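Local coordinates for glucose-binding protein (Thermus thermophilus HB27, PDB 2B3F) that binds glucose or galactose as a periplasmic binding protein and probably delivers the sugar to a transport system, at residues A[296-299]-A[300-303]. Numbering follows the deposited sequence.
Sequences LRLV and GSKE
Ser301 grips the carbonyl oxygen of Leu298 twice, and through this short turn the chain passes from helix 289-299 into helix 302-312. The hydroxyl makes the shorter bond, Ser301 OG donating to Leu298 O at 2.6 Å, only 16° out of the carbonyl plane. The amide comes from another direction: Ser301 N lies 3.1 Å from the same Leu298 O but well above that plane, while its N-H points rather straight at the oxygen (160°). With chi1 at 72°, OG stands between the backbone N and carbonyl carbon of its own residue, a position from which it can meet Leu298 O and also accept from Gly304 N. Ser301 is thereby the N-cap of the second helix, a place suited to a short side chain that is both donor and acceptor. Replacing this serine by an alanine would probably take the cap from Gly304 N and the hydroxyl bond from Leu298 O.

Gly300 closes the last turn of the first helix, its N donating to Leu296 O at 2.9 Å. A side chain would be cramped at this point, since a beta carbon would come about 3.2 Å from Leu296 O. Leu298 has its CG anti to the backbone N, and its CD1 reaches to 3.9 Å from Ser301 OG; the side chain also touches Leu23 and Tyr24 of helix 15-27, fitting for a buried leucine.

The side chain of Val299 is about 7 Å from that of galactose-binding Trp9 and about 13 Å from the galactose, so the turn lies near the sugar site without lining it. One serine thus serves two helices: its hydroxyl donates a hydrogen bond to the end of the first and accepts one from the start of the second, tying the two together at the bend.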
loop_
_atom_site.group_PDB
_atom_site.type_symbol
_atom_site.label_atom_id
_atom_site.label_comp_id
_atom_site.label_asym_id
_atom_site.label_seq_id
_atom_site.Cartn_x
_atom_site.Cartn_y
_atom_site.Cartn_z
ATOM N N LEU A 296 -13.640 4.901 15.294
ATOM C CA LEU A 296 -14.039 5.093 13.885
ATOM C C LEU A 296 -14.403 6.550 13.585
ATOM O O LEU A 296 -14.028 7.110 12.542
ATOM C CB LEU A 296 -15.206 4.166 13.518
ATOM C CG LEU A 296 -14.972 2.663 13.674
ATOM C CD1 LEU A 296 -16.175 1.884 13.193
ATOM C CD2 LEU A 296 -13.688 2.229 12.930
ATOM N N ARG A 297 -15.131 7.182 14.510
ATOM C CA ARG A 297 -15.515 8.577 14.323
ATOM C C ARG A 297 -14.296 9.479 14.269
ATOM O O ARG A 297 -14.250 10.433 13.490
ATOM C CB ARG A 297 -16.480 9.022 15.431
ATOM C CG ARG A 297 -17.815 8.276 15.396
ATOM C CD ARG A 297 -18.719 8.657 16.562
ATOM N NE ARG A 297 -18.852 10.114 16.600
ATOM C CZ ARG A 297 -18.644 10.886 17.665
ATOM N NH1 ARG A 297 -18.335 10.364 18.851
ATOM N NH2 ARG A 297 -18.789 12.207 17.546
ATOM N N LEU A 298 -13.283 9.156 15.074
ATOM C CA LEU A 298 -12.032 9.893 15.045
ATOM C C LEU A 298 -11.239 9.683 13.752
ATOM O O LEU A 298 -10.798 10.631 13.114
ATOM C CB LEU A 298 -11.162 9.528 16.258
ATOM C CG LEU A 298 -9.735 10.082 16.233
ATOM C CD1 LEU A 298 -9.722 11.576 16.218
ATOM C CD2 LEU A 298 -8.934 9.554 17.422
ATOM N N VAL A 299 -11.035 8.426 13.372
ATOM C CA VAL A 299 -10.214 8.165 12.174
ATOM C C VAL A 299 -10.907 8.646 10.895
ATOM O O VAL A 299 -10.244 8.938 9.918
ATOM C CB VAL A 299 -9.747 6.672 12.050
ATOM C CG1 VAL A 299 -9.039 6.212 13.334
ATOM C CG2 VAL A 299 -10.858 5.784 11.722
ATOM N N GLY A 300 -12.233 8.760 10.925
ATOM C CA GLY A 300 -12.995 9.338 9.811
ATOM C C GLY A 300 -13.092 10.867 9.767
ATOM O O GLY A 300 -13.653 11.426 8.817
ATOM N N SER A 301 -12.528 11.537 10.763
ATOM C CA SER A 301 -12.632 13.000 10.906
ATOM C C SER A 301 -11.458 13.750 10.309
ATOM O O SER A 301 -10.340 13.221 10.191
ATOM C CB SER A 301 -12.744 13.347 12.399
ATOM O OG SER A 301 -11.515 13.160 13.093
ATOM N N LYS A 302 -11.670 15.026 9.985
ATOM C CA LYS A 302 -10.599 15.877 9.483
ATOM C C LYS A 302 -9.493 16.072 10.528
ATOM O O LYS A 302 -8.307 16.006 10.199
ATOM C CB LYS A 302 -11.172 17.224 9.037
ATOM C CG LYS A 302 -10.166 18.118 8.353
ATOM C CD LYS A 302 -10.800 19.418 7.902
ATOM C CE LYS A 302 -9.757 20.426 7.486
ATOM N NZ LYS A 302 -10.388 21.644 6.852
ATOM N N GLU A 303 -9.882 16.278 11.782
ATOM C CA GLU A 303 -8.927 16.457 12.869
ATOM C C GLU A 303 -7.983 15.242 12.961
ATOM O O GLU A 303 -6.767 15.400 12.991
ATOM C CB GLU A 303 -9.670 16.662 14.192
ATOM C CG GLU A 303 -8.779 17.087 15.348
ATOM C CD GLU A 303 -9.485 17.042 16.709
ATOM O OE1 GLU A 303 -10.591 16.459 16.819
ATOM O OE2 GLU A 303 -8.907 17.592 17.670
#